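Local structure of putative histidine protein kinase (Rhodobacter sphaeroides, 3KYJ) at residues 12-26 / 50-63. The protein probably relays chemoreceptor signals to the flagellar motors as the histidine kinase CheA3, of which this piece holds the Hpt domain. Numbering follows the deposited sequence. Where two conformers were deposited one is given.
Sequences IWALYADDGAQALDA and AVHTFKGNSRVLGL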
loop_
_atom_site.group_PDB
_atom_site.type_symbol
_atom_site.label_atom_id
_atom_site.label_comp_id
_atom_site.label_asym_id
_atom_site.label_seq_id
_atom_site.Cartn_x
_atom_site.Cartn_y
_atom_site.Cartn_z
ATOM N N ILE A 12 -15.210 -4.089 3.299
ATOM C CA ILE A 12 -13.927 -3.426 3.459
ATOM C C ILE A 12 -13.493 -3.418 4.921
ATOM O O ILE A 12 -12.313 -3.562 5.206
ATOM C CB ILE A 12 -13.907 -2.017 2.818
ATOM C CG1 ILE A 12 -12.465 -1.507 2.734
ATOM C CG2 ILE A 12 -14.784 -1.036 3.578
ATOM C CD1 ILE A 12 -12.272 -0.339 1.776
ATOM N N TRP A 13 -14.437 -3.306 5.853
ATOM C CA TRP A 13 -14.068 -3.382 7.262
ATOM C C TRP A 13 -13.603 -4.794 7.654
ATOM O O TRP A 13 -12.683 -4.942 8.449
ATOM C CB TRP A 13 -15.199 -2.859 8.173
ATOM C CG TRP A 13 -15.215 -1.374 8.191
ATOM C CD1 TRP A 13 -16.068 -0.547 7.522
ATOM C CD2 TRP A 13 -14.280 -0.527 8.857
ATOM N NE1 TRP A 13 -15.733 0.761 7.753
ATOM C CE2 TRP A 13 -14.628 0.796 8.559
ATOM C CE3 TRP A 13 -13.166 -0.764 9.673
ATOM C CZ2 TRP A 13 -13.926 1.888 9.072
ATOM C CZ3 TRP A 13 -12.482 0.326 10.194
ATOM C CH2 TRP A 13 -12.863 1.637 9.879
ATOM N N ALA A 14 -14.229 -5.821 7.081
ATOM C CA ALA A 14 -13.795 -7.195 7.306
ATOM C C ALA A 14 -12.371 -7.392 6.790
ATOM O O ALA A 14 -11.536 -7.997 7.449
ATOM C CB ALA A 14 -14.730 -8.167 6.631
ATOM N N LEU A 15 -12.098 -6.856 5.605
ATOM C CA LEU A 15 -10.775 -6.973 5.015
ATOM C C LEU A 15 -9.737 -6.186 5.815
ATOM O O LEU A 15 -8.610 -6.627 5.981
ATOM C CB LEU A 15 -10.819 -6.508 3.566
ATOM C CG LEU A 15 -9.500 -6.599 2.831
ATOM C CD1 LEU A 15 -9.065 -8.069 2.785
ATOM C CD2 LEU A 15 -9.662 -6.032 1.419
ATOM N N TYR A 16 -10.112 -5.022 6.317
ATOM C CA TYR A 16 -9.198 -4.257 7.163
ATOM C C TYR A 16 -8.747 -5.083 8.362
ATOM O O TYR A 16 -7.572 -5.121 8.710
ATOM C CB TYR A 16 -9.895 -2.975 7.604
ATOM C CG TYR A 16 -9.204 -2.184 8.674
ATOM C CD1 TYR A 16 -8.086 -1.399 8.389
ATOM C CD2 TYR A 16 -9.716 -2.173 9.974
ATOM C CE1 TYR A 16 -7.475 -0.646 9.388
ATOM C CE2 TYR A 16 -9.104 -1.450 10.966
ATOM C CZ TYR A 16 -8.006 -0.685 10.669
ATOM O OH TYR A 16 -7.442 0.057 11.679
ATOM N N ALA A 17 -9.684 -5.770 8.993
ATOM C CA ALA A 17 -9.352 -6.557 10.167
ATOM C C ALA A 17 -8.497 -7.770 9.804
ATOM O O ALA A 17 -7.536 -8.083 10.509
ATOM C CB ALA A 17 -10.631 -6.974 10.888
ATOM N N ASP A 18 -8.838 -8.445 8.714
ATOM C CA ASP A 18 -8.150 -9.669 8.328
ATOM C C ASP A 18 -6.750 -9.351 7.817
ATOM O O ASP A 18 -5.793 -9.914 8.291
ATOM C CB ASP A 18 -8.947 -10.421 7.259
ATOM C CG ASP A 18 -8.376 -11.790 6.955
ATOM O OD1 ASP A 18 -7.556 -12.290 7.749
ATOM O OD2 ASP A 18 -8.766 -12.378 5.926
ATOM N N ASP A 19 -6.646 -8.448 6.849
ATOM C CA ASP A 19 -5.350 -8.055 6.271
ATOM C C ASP A 19 -4.472 -7.399 7.343
ATOM O O ASP A 19 -3.262 -7.614 7.382
ATOM C CB ASP A 19 -5.607 -7.096 5.097
ATOM C CG ASP A 19 -4.506 -7.110 4.068
ATOM O OD1 ASP A 19 -4.534 -7.974 3.178
ATOM O OD2 ASP A 19 -3.626 -6.242 4.116
ATOM N N GLY A 20 -5.084 -6.641 8.247
ATOM C CA GLY A 20 -4.332 -6.012 9.320
ATOM C C GLY A 20 -3.741 -7.030 10.264
ATOM O O GLY A 20 -2.596 -6.891 10.686
ATOM N N ALA A 21 -4.509 -8.072 10.572
ATOM C CA ALA A 21 -4.002 -9.118 11.452
ATOM C C ALA A 21 -2.831 -9.857 10.812
ATOM O O ALA A 21 -1.872 -10.186 11.498
ATOM C CB ALA A 21 -5.103 -10.096 11.821
ATOM N N GLN A 22 -2.916 -10.134 9.513
ATOM C CA GLN A 22 -1.803 -10.774 8.798
ATOM C C GLN A 22 -0.556 -9.896 8.825
ATOM O O GLN A 22 0.541 -10.375 9.066
ATOM C CB GLN A 22 -2.195 -11.092 7.353
ATOM C CG GLN A 22 -3.257 -12.175 7.235
ATOM C CD GLN A 22 -2.798 -13.522 7.789
ATOM O OE1 GLN A 22 -1.672 -13.967 7.541
ATOM N NE2 GLN A 22 -3.676 -14.179 8.541
ATOM N N ALA A 23 -0.723 -8.599 8.592
ATOM C CA ALA A 23 0.422 -7.707 8.592
ATOM C C ALA A 23 1.056 -7.635 9.985
ATOM O O ALA A 23 2.281 -7.694 10.120
ATOM C CB ALA A 23 0.014 -6.332 8.118
ATOM N N LEU A 24 0.232 -7.500 11.027
ATOM C CA LEU A 24 0.787 -7.440 12.379
ATOM C C LEU A 24 1.413 -8.781 12.788
ATOM O O LEU A 24 2.421 -8.797 13.507
ATOM C CB LEU A 24 -0.250 -6.968 13.404
ATOM C CG LEU A 24 -0.728 -5.525 13.183
ATOM C CD1 LEU A 24 -1.708 -5.163 14.277
ATOM C CD2 LEU A 24 0.444 -4.557 13.160
ATOM N N ASP A 25 0.862 -9.898 12.309
ATOM C CA ASP A 25 1.484 -11.197 12.582
ATOM C C ASP A 25 2.896 -11.223 11.982
ATOM O O ASP A 25 3.823 -11.745 12.596
ATOM C CB ASP A 25 0.661 -12.351 12.004
ATOM C CG ASP A 25 -0.578 -12.688 12.841
ATOM O OD1 ASP A 25 -0.706 -12.203 13.990
ATOM O OD2 ASP A 25 -1.420 -13.453 12.332
ATOM N N ALA A 26 3.039 -10.685 10.772
ATOM C CA ALA A 26 4.343 -10.670 10.097
ATOM C C ALA A 26 5.306 -9.711 10.813
ATOM O O ALA A 26 6.485 -10.000 10.959
ATOM C CB ALA A 26 4.177 -10.279 8.626
ATOM N N ALA A 50 5.528 -5.249 6.211
ATOM C CA ALA A 50 4.372 -5.464 7.080
ATOM C C ALA A 50 3.836 -4.138 7.627
ATOM O O ALA A 50 2.631 -3.889 7.601
ATOM C CB ALA A 50 4.745 -6.386 8.204
ATOM N N VAL A 51 4.730 -3.288 8.097
ATOM C CA VAL A 51 4.343 -2.002 8.650
ATOM C C VAL A 51 3.792 -1.112 7.540
ATOM O O VAL A 51 2.772 -0.447 7.715
ATOM C CB VAL A 51 5.530 -1.344 9.368
ATOM C CG1 VAL A 51 5.151 0.061 9.812
ATOM C CG2 VAL A 51 5.892 -2.186 10.592
ATOM N N HIS A 52 4.418 -1.154 6.370
ATOM C CA HIS A 52 3.976 -0.340 5.251
ATOM C C HIS A 52 2.549 -0.729 4.812
ATOM O O HIS A 52 1.709 0.124 4.518
ATOM C CB HIS A 52 4.966 -0.479 4.097
ATOM C CG HIS A 52 4.674 0.428 2.947
ATOM N ND1 HIS A 52 4.843 1.794 3.016
ATOM C CD2 HIS A 52 4.218 0.163 1.699
ATOM C CE1 HIS A 52 4.503 2.331 1.858
ATOM N NE2 HIS A 52 4.121 1.364 1.042
ATOM N N THR A 53 2.279 -2.028 4.779
ATOM C CA THR A 53 0.953 -2.520 4.466
ATOM C C THR A 53 -0.066 -2.043 5.509
ATOM O O THR A 53 -1.160 -1.548 5.180
ATOM C CB THR A 53 0.967 -4.050 4.424
ATOM O OG1 THR A 53 1.686 -4.452 3.260
ATOM C CG2 THR A 53 -0.457 -4.619 4.381
ATOM N N PHE A 54 0.275 -2.195 6.787
ATOM C CA PHE A 54 -0.631 -1.775 7.839
ATOM C C PHE A 54 -0.934 -0.271 7.741
ATOM O O PHE A 54 -2.084 0.151 7.843
ATOM C CB PHE A 54 -0.054 -2.160 9.191
ATOM C CG PHE A 54 -1.038 -1.996 10.307
ATOM C CD1 PHE A 54 -1.875 -3.029 10.662
ATOM C CD2 PHE A 54 -1.157 -0.787 10.960
ATOM C CE1 PHE A 54 -2.804 -2.876 11.674
ATOM C CE2 PHE A 54 -2.097 -0.616 11.964
ATOM C CZ PHE A 54 -2.918 -1.652 12.323
ATOM N N LYS A 55 0.101 0.520 7.494
ATOM C CA LYS A 55 -0.051 1.943 7.285
ATOM C C LYS A 55 -0.978 2.268 6.108
ATOM O O LYS A 55 -1.901 3.079 6.233
ATOM C CB LYS A 55 1.314 2.578 7.055
ATOM C CG LYS A 55 1.285 4.087 6.965
ATOM C CD LYS A 55 2.610 4.724 6.495
ATOM C CE LYS A 55 2.766 4.583 4.992
ATOM N NZ LYS A 55 3.894 5.408 4.468
ATOM N N GLY A 56 -0.730 1.666 4.958
ATOM C CA GLY A 56 -1.561 1.915 3.792
ATOM C C GLY A 56 -3.014 1.519 3.987
ATOM O O GLY A 56 -3.914 2.190 3.510
ATOM N N ASN A 57 -3.235 0.428 4.710
ATOM C CA ASN A 57 -4.587 -0.048 4.986
ATOM C C ASN A 57 -5.356 0.991 5.817
ATOM O O ASN A 57 -6.512 1.291 5.565
ATOM C CB ASN A 57 -4.537 -1.393 5.738
ATOM C CG ASN A 57 -4.124 -2.573 4.863
ATOM O OD1 ASN A 57 -3.812 -2.429 3.677
ATOM N ND2 ASN A 57 -4.117 -3.748 5.461
ATOM N N SER A 58 -4.686 1.540 6.826
ATOM C CA SER A 58 -5.324 2.525 7.674
ATOM C C SER A 58 -5.584 3.810 6.894
ATOM O O SER A 58 -6.607 4.469 7.103
ATOM C CB SER A 58 -4.476 2.792 8.920
ATOM O OG SER A 58 -3.263 3.486 8.633
ATOM N N ARG A 59 -4.681 4.159 5.983
ATOM C CA ARG A 59 -4.874 5.331 5.153
ATOM C C ARG A 59 -6.110 5.188 4.253
ATOM O O ARG A 59 -6.844 6.155 4.083
ATOM C CB ARG A 59 -3.613 5.610 4.340
ATOM C CG ARG A 59 -3.720 6.823 3.410
ATOM C CD ARG A 59 -2.447 6.992 2.574
ATOM N NE ARG A 59 -1.287 7.207 3.432
ATOM C CZ ARG A 59 -0.013 7.137 3.046
ATOM N NH1 ARG A 59 0.301 6.844 1.786
ATOM N NH2 ARG A 59 0.957 7.351 3.931
ATOM N N VAL A 60 -6.343 4.002 3.679
ATOM C CA VAL A 60 -7.509 3.762 2.819
ATOM C C VAL A 60 -8.802 4.173 3.520
ATOM O O VAL A 60 -9.709 4.714 2.892
ATOM C CB VAL A 60 -7.579 2.245 2.372
ATOM C CG1 VAL A 60 -8.972 1.869 1.790
ATOM C CG2 VAL A 60 -6.529 1.958 1.346
ATOM N N LEU A 61 -8.890 3.847 4.800
ATOM C CA LEU A 61 -10.090 4.085 5.589
ATOM C C LEU A 61 -10.069 5.430 6.323
ATOM O O LEU A 61 -10.986 5.702 7.094
ATOM C CB LEU A 61 -10.344 2.921 6.559
ATOM C CG LEU A 61 -10.785 1.625 5.841
ATOM C CD1 LEU A 61 -10.914 0.427 6.754
ATOM C CD2 LEU A 61 -12.122 1.894 5.128
ATOM N N GLY A 62 -9.055 6.259 6.074
ATOM C CA GLY A 62 -8.962 7.585 6.652
ATOM C C GLY A 62 -8.669 7.595 8.138
ATOM O O GLY A 62 -9.026 8.552 8.832
ATOM N N LEU A 63 -7.999 6.560 8.636
ATOM C CA LEU A 63 -7.746 6.419 10.074
ATOM C C LEU A 63 -6.404 7.073 10.369
ATOM O O LEU A 63 -5.411 6.404 10.616
ATOM C CB LEU A 63 -7.797 4.947 10.487
ATOM C CG LEU A 63 -9.032 4.183 10.012
ATOM C CD1 LEU A 63 -8.965 2.701 10.378
ATOM C CD2 LEU A 63 -10.295 4.830 10.575
HETATM O O HOH W 1 -5.430 -3.397 8.102
HETATM O O HOH W 2 -4.243 -4.432 1.889
#
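L61 lifts its CD1 methyl into the hollow between the W13 and Y16 rings, where two antiparallel helices of the Hpt helical bundle (axes 154° apart) pack together. CD1 sits 3.7 Å from the centroid of the W13 six-membered ring and 8° off its normal, a CH-pi contact over the face, while Y16 CB lies 3.7 Å from the same methyl. L61 CD2 packs against I12 CD1, 4.0 Å away. Obliquely, on the same side of the Y16 ring as L61 CD1, L63 CD1 comes 3.5 Å from Y16 CZ, at the ring's outer end; the phenol OH is hydrogen-bonded to T109 OG1 of helix 89-112. Replacing W13 by alanine takes away the indole face, which would probably leave L61 CD1 without one wall of its hollow and open a gap beside L63. Further along, F54 lies beside G20, with G20 O at the ring edge, near its plane; with CG anti to the backbone N (chi1 -169°), the ring reaches across to L24, and L24 CD2 covers one face 4.1 Å from its centroid. Towards residue 26 the helices close in with small residues: A23 and A50 have CA atoms 4.8 Å apart, and A50 CB nestles against A23 O. The polar link is N57 ND2 to D19 OD2, 2.9 Å and nearly straight, meeting the carboxylate on its anti side; water 1 joins N57 ND2 to Y16 O, and water 2 donates to N57 OD1.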